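Local coordinates for N-acetylglucosamine 2-epimerase (Xylella fastidiosa, PDB 3GT5), which probably acts as a sugar isomerase of the N-acylglucosamine 2-epimerase family, though its own substrate is not established, at residues F33-N45 against N362-K374. Residues are numbered along the deposited sequence; the frame is centred on the assembly and turned at random.
Sequences FFHYFRDDGSIYN and NRKYNDEKSPAGK
K369 NZ is gripped by three acceptors: it gives a hydrogen bond of 2.8 Å to D39 O, in the carbonyl plane and on a lone pair, and also meets the D348 carboxylate and G352 O. Its chain reaches them with CG anti to the backbone N (chi1 177°) and a bend at chi3. D39 N donates to D367 O over 2.8 Å, and D39 OD2 forms a salt bridge of 2.9 Å with K364 NZ, which comes in on the syn side along a chain bent at chi2, chi3 and chi4. A water donates to both D39 OD1 and N366 O. R38 NE and D367 OD2 form a long salt bridge (3.9 Å), while R38 NH1 bonds S42 OG in the guanidinium plane.

The backbones pair at F37 and S370 through two hydrogen bonds, F37 N to S370 O and the nearly straight S370 N to F37 O (174°), an antiparallel bridge with K369 and S370 forming a classic beta bulge opposite F37. A372 N sits 3.5 Å above one face of the Y36 ring. Y44 OH lies 3.3 Å from P371 CB and shares a water with E368 OE1; the E368 chain runs across Y44 at about a right angle, its carboxylate nearly parallel to the ring (planes 17° apart).

In the (alpha/alpha) barrel expected of this family, the contact thus joins the 36-37 and 43-45 hairpin to the loop leading into helix 377-387, over 300 residues on, with F37 packing on F21 of helix 8-22 and F57 of helix 51-68.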
loop_
_atom_site.group_PDB
_atom_site.type_symbol
_atom_site.label_atom_id
_atom_site.label_comp_id
_atom_site.label_asym_id
_atom_site.label_seq_id
_atom_site.Cartn_x
_atom_site.Cartn_y
_atom_site.Cartn_z
ATOM N N PHE A 33 14.109 3.214 11.763
ATOM C CA PHE A 33 13.072 4.078 12.295
ATOM C C PHE A 33 12.328 3.376 13.416
ATOM O O PHE A 33 12.229 2.135 13.433
ATOM C CB PHE A 33 12.080 4.449 11.180
ATOM C CG PHE A 33 12.720 5.031 9.967
ATOM C CD1 PHE A 33 13.094 6.378 9.913
ATOM C CD2 PHE A 33 13.006 4.238 8.880
ATOM C CE1 PHE A 33 13.687 6.918 8.726
ATOM C CE2 PHE A 33 13.630 4.757 7.751
ATOM C CZ PHE A 33 13.960 6.103 7.680
ATOM N N PHE A 34 11.779 4.167 14.337
ATOM C CA PHE A 34 10.823 3.654 15.313
ATOM C C PHE A 34 9.505 3.402 14.551
ATOM O O PHE A 34 9.149 4.145 13.613
ATOM C CB PHE A 34 10.593 4.640 16.448
ATOM C CG PHE A 34 11.844 5.010 17.175
ATOM C CD1 PHE A 34 12.481 4.077 18.019
ATOM C CD2 PHE A 34 12.408 6.273 17.018
ATOM C CE1 PHE A 34 13.665 4.411 18.696
ATOM C CE2 PHE A 34 13.600 6.596 17.694
ATOM C CZ PHE A 34 14.212 5.660 18.532
ATOM N N HIS A 35 8.779 2.370 14.953
ATOM C CA HIS A 35 7.597 1.916 14.203
ATOM C C HIS A 35 6.245 2.013 14.938
ATOM O O HIS A 35 5.222 1.662 14.365
ATOM C CB HIS A 35 7.820 0.478 13.719
ATOM C CG HIS A 35 8.942 0.348 12.742
ATOM N ND1 HIS A 35 9.420 -0.870 12.317
ATOM C CD2 HIS A 35 9.682 1.285 12.105
ATOM C CE1 HIS A 35 10.395 -0.680 11.447
ATOM N NE2 HIS A 35 10.559 0.620 11.277
ATOM N N TYR A 36 6.230 2.490 16.189
ATOM C CA TYR A 36 4.998 2.546 16.972
ATOM C C TYR A 36 4.829 3.936 17.595
ATOM O O TYR A 36 5.631 4.338 18.464
ATOM C CB TYR A 36 5.035 1.476 18.066
ATOM C CG TYR A 36 4.962 0.028 17.581
ATOM C CD1 TYR A 36 3.756 -0.672 17.560
ATOM C CD2 TYR A 36 6.099 -0.638 17.181
ATOM C CE1 TYR A 36 3.692 -1.989 17.145
ATOM C CE2 TYR A 36 6.051 -1.950 16.753
ATOM C CZ TYR A 36 4.840 -2.622 16.755
ATOM O OH TYR A 36 4.810 -3.928 16.357
ATOM N N PHE A 37 3.832 4.679 17.112
ATOM C CA PHE A 37 3.603 6.063 17.522
ATOM C C PHE A 37 2.200 6.290 18.053
ATOM O O PHE A 37 1.180 5.862 17.456
ATOM C CB PHE A 37 3.771 7.051 16.367
ATOM C CG PHE A 37 5.094 6.950 15.636
ATOM C CD1 PHE A 37 6.075 7.899 15.832
ATOM C CD2 PHE A 37 5.338 5.933 14.710
ATOM C CE1 PHE A 37 7.277 7.815 15.169
ATOM C CE2 PHE A 37 6.551 5.864 14.038
ATOM C CZ PHE A 37 7.516 6.786 14.275
ATOM N N ARG A 38 2.125 7.008 19.180
ATOM C CA ARG A 38 0.868 7.526 19.669
ATOM C C ARG A 38 0.386 8.762 18.897
ATOM O O ARG A 38 1.135 9.338 18.099
ATOM C CB ARG A 38 0.981 7.924 21.155
ATOM C CG ARG A 38 1.326 6.793 22.072
ATOM C CD ARG A 38 1.241 7.222 23.559
ATOM N NE ARG A 38 1.662 6.121 24.405
ATOM C CZ ARG A 38 2.902 5.917 24.860
ATOM N NH1 ARG A 38 3.903 6.744 24.577
ATOM N NH2 ARG A 38 3.145 4.851 25.618
ATOM N N ASP A 39 -0.849 9.188 19.170
ATOM C CA ASP A 39 -1.443 10.334 18.491
ATOM C C ASP A 39 -0.548 11.557 18.575
ATOM O O ASP A 39 -0.485 12.325 17.637
ATOM C CB ASP A 39 -2.805 10.699 19.073
ATOM C CG ASP A 39 -3.936 9.740 18.666
ATOM O OD1 ASP A 39 -3.810 8.982 17.685
ATOM O OD2 ASP A 39 -5.012 9.772 19.318
ATOM N N ASP A 40 0.102 11.746 19.719
ATOM C CA ASP A 40 0.913 12.947 19.934
ATOM C C ASP A 40 2.343 12.790 19.460
ATOM O O ASP A 40 3.161 13.682 19.663
ATOM C CB ASP A 40 0.875 13.381 21.403
ATOM C CG ASP A 40 1.457 12.324 22.353
ATOM O OD1 ASP A 40 2.118 11.345 21.929
ATOM O OD2 ASP A 40 1.243 12.488 23.573
ATOM N N GLY A 41 2.647 11.655 18.842
ATOM C CA GLY A 41 3.980 11.434 18.274
ATOM C C GLY A 41 4.946 10.696 19.160
ATOM O O GLY A 41 6.029 10.338 18.712
ATOM N N SER A 42 4.565 10.427 20.407
ATOM C CA SER A 42 5.462 9.740 21.311
ATOM C C SER A 42 5.591 8.271 20.890
ATOM O O SER A 42 4.666 7.713 20.252
ATOM C CB SER A 42 5.019 9.914 22.772
ATOM O OG SER A 42 3.731 9.450 23.030
ATOM N N ILE A 43 6.752 7.687 21.180
ATOM C CA ILE A 43 7.067 6.311 20.773
ATOM C C ILE A 43 6.650 5.351 21.883
ATOM O O ILE A 43 7.064 5.490 23.055
ATOM C CB ILE A 43 8.557 6.145 20.359
ATOM C CG1 ILE A 43 8.856 6.946 19.093
ATOM C CG2 ILE A 43 8.921 4.652 20.115
ATOM C CD1 ILE A 43 9.820 8.028 19.250
ATOM N N TYR A 44 5.786 4.398 21.561
ATOM C CA TYR A 44 5.275 3.488 22.602
ATOM C C TYR A 44 5.860 2.103 22.569
ATOM O O TYR A 44 5.569 1.291 23.450
ATOM C CB TYR A 44 3.739 3.448 22.597
ATOM C CG TYR A 44 3.012 2.742 21.468
ATOM C CD1 TYR A 44 2.806 1.360 21.486
ATOM C CD2 TYR A 44 2.412 3.477 20.430
ATOM C CE1 TYR A 44 2.070 0.739 20.477
ATOM C CE2 TYR A 44 1.684 2.855 19.435
ATOM C CZ TYR A 44 1.521 1.509 19.456
ATOM O OH TYR A 44 0.785 0.931 18.443
ATOM N N ASN A 45 6.668 1.812 21.551
ATOM C CA ASN A 45 7.428 0.573 21.508
ATOM C C ASN A 45 8.613 0.891 20.632
ATOM O O ASN A 45 8.441 1.076 19.427
ATOM C CB ASN A 45 6.619 -0.574 20.910
ATOM C CG ASN A 45 7.369 -1.897 20.921
ATOM O OD1 ASN A 45 8.584 -1.960 20.691
ATOM N ND2 ASN A 45 6.640 -2.974 21.179
ATOM N N ASN A 362 -17.691 6.619 13.882
ATOM C CA ASN A 362 -16.634 7.595 13.739
ATOM C C ASN A 362 -15.976 7.949 15.065
ATOM O O ASN A 362 -15.441 9.052 15.223
ATOM C CB ASN A 362 -17.169 8.854 13.012
ATOM C CG ASN A 362 -17.616 8.573 11.632
ATOM O OD1 ASN A 362 -17.024 7.730 10.941
ATOM N ND2 ASN A 362 -18.687 9.247 11.194
ATOM N N ARG A 363 -15.957 7.002 15.999
ATOM C CA ARG A 363 -15.251 7.190 17.279
ATOM C C ARG A 363 -13.910 6.498 17.299
ATOM O O ARG A 363 -13.754 5.413 16.758
ATOM C CB ARG A 363 -16.104 6.668 18.430
ATOM C CG ARG A 363 -17.440 7.413 18.582
ATOM C CD ARG A 363 -18.267 6.847 19.763
ATOM N NE ARG A 363 -18.363 5.400 19.591
ATOM C CZ ARG A 363 -19.082 4.566 20.330
ATOM N NH1 ARG A 363 -19.823 5.002 21.349
ATOM N NH2 ARG A 363 -19.067 3.271 20.011
ATOM N N LYS A 364 -12.943 7.126 17.965
ATOM C CA LYS A 364 -11.626 6.562 18.199
ATOM C C LYS A 364 -11.649 5.355 19.116
ATOM O O LYS A 364 -12.346 5.352 20.117
ATOM C CB LYS A 364 -10.748 7.606 18.909
ATOM C CG LYS A 364 -10.598 8.927 18.169
ATOM C CD LYS A 364 -9.470 8.875 17.189
ATOM C CE LYS A 364 -8.125 8.576 17.860
ATOM N NZ LYS A 364 -7.839 9.453 19.029
ATOM N N TYR A 365 -10.851 4.345 18.802
ATOM C CA TYR A 365 -10.650 3.211 19.698
ATOM C C TYR A 365 -9.610 3.492 20.792
ATOM O O TYR A 365 -9.772 3.050 21.935
ATOM C CB TYR A 365 -10.231 1.958 18.929
ATOM C CG TYR A 365 -11.366 1.259 18.212
ATOM C CD1 TYR A 365 -12.302 0.491 18.912
ATOM C CD2 TYR A 365 -11.503 1.353 16.830
ATOM C CE1 TYR A 365 -13.323 -0.162 18.258
ATOM C CE2 TYR A 365 -12.549 0.717 16.165
ATOM C CZ TYR A 365 -13.438 -0.055 16.881
ATOM O OH TYR A 365 -14.447 -0.698 16.215
ATOM N N ASN A 366 -8.520 4.167 20.429
ATOM C CA ASN A 366 -7.397 4.407 21.346
ATOM C C ASN A 366 -6.472 5.447 20.726
ATOM O O ASN A 366 -6.818 6.049 19.698
ATOM C CB ASN A 366 -6.639 3.114 21.717
ATOM C CG ASN A 366 -6.063 2.422 20.521
ATOM O OD1 ASN A 366 -5.520 3.071 19.632
ATOM N ND2 ASN A 366 -6.228 1.096 20.454
ATOM N N ASP A 367 -5.309 5.642 21.340
ATOM C CA ASP A 367 -4.358 6.682 20.904
ATOM C C ASP A 367 -3.188 6.119 20.067
ATOM O O ASP A 367 -2.174 6.799 19.869
ATOM C CB ASP A 367 -3.775 7.401 22.134
ATOM C CG ASP A 367 -2.829 6.494 22.956
ATOM O OD1 ASP A 367 -2.830 5.243 22.770
ATOM O OD2 ASP A 367 -2.064 7.038 23.792
ATOM N N GLU A 368 -3.328 4.887 19.591
ATOM C CA GLU A 368 -2.286 4.235 18.783
ATOM C C GLU A 368 -2.415 4.610 17.309
ATOM O O GLU A 368 -2.942 3.865 16.505
ATOM C CB GLU A 368 -2.335 2.727 19.001
ATOM C CG GLU A 368 -1.994 2.386 20.437
ATOM C CD GLU A 368 -1.997 0.885 20.763
ATOM O OE1 GLU A 368 -2.305 0.031 19.916
ATOM O OE2 GLU A 368 -1.699 0.550 21.926
ATOM N N LYS A 369 -1.942 5.812 16.980
ATOM C CA LYS A 369 -2.069 6.381 15.661
ATOM C C LYS A 369 -1.403 5.545 14.589
ATOM O O LYS A 369 -1.991 5.296 13.552
ATOM C CB LYS A 369 -1.459 7.779 15.612
ATOM C CG LYS A 369 -1.463 8.445 14.241
ATOM C CD LYS A 369 -1.104 9.904 14.349
ATOM C CE LYS A 369 -2.262 10.821 14.673
ATOM N NZ LYS A 369 -1.766 12.162 15.112
ATOM N N SER A 370 -0.172 5.155 14.849
ATOM C CA SER A 370 0.615 4.446 13.844
ATOM C C SER A 370 1.360 3.308 14.510
ATOM O O SER A 370 2.517 3.439 14.876
ATOM C CB SER A 370 1.615 5.352 13.154
ATOM O OG SER A 370 0.993 6.374 12.456
ATOM N N PRO A 371 0.709 2.150 14.609
ATOM C CA PRO A 371 1.436 0.942 14.977
ATOM C C PRO A 371 2.276 0.440 13.792
ATOM O O PRO A 371 2.193 0.977 12.686
ATOM C CB PRO A 371 0.325 -0.047 15.352
ATOM C CG PRO A 371 -0.975 0.565 14.866
ATOM C CD PRO A 371 -0.699 1.887 14.259
ATOM N N ALA A 372 3.044 -0.604 14.029
ATOM C CA ALA A 372 3.881 -1.237 13.007
ATOM C C ALA A 372 3.045 -1.535 11.790
ATOM O O ALA A 372 1.917 -2.030 11.896
ATOM C CB ALA A 372 4.490 -2.512 13.547
ATOM N N GLY A 373 3.595 -1.186 10.619
ATOM C CA GLY A 373 2.874 -1.298 9.352
ATOM C C GLY A 373 2.368 0.057 8.842
ATOM O O GLY A 373 2.279 0.280 7.622
ATOM N N LYS A 374 2.032 0.979 9.740
ATOM C CA LYS A 374 1.480 2.290 9.299
ATOM C C LYS A 374 2.523 3.376 9.372
ATOM O O LYS A 374 3.087 3.617 10.432
ATOM C CB LYS A 374 0.268 2.692 10.135
ATOM C CG LYS A 374 -0.212 4.100 9.911
ATOM C CD LYS A 374 -1.660 4.300 10.407
ATOM C CE LYS A 374 -2.214 5.671 10.185
ATOM N NZ LYS A 374 -1.425 6.765 10.839
HETATM O O HOH W 1 5.262 2.287 11.710
HETATM O O HOH W 2 -5.453 6.881 17.377
HETATM O O HOH W 3 0.168 -1.441 18.605
#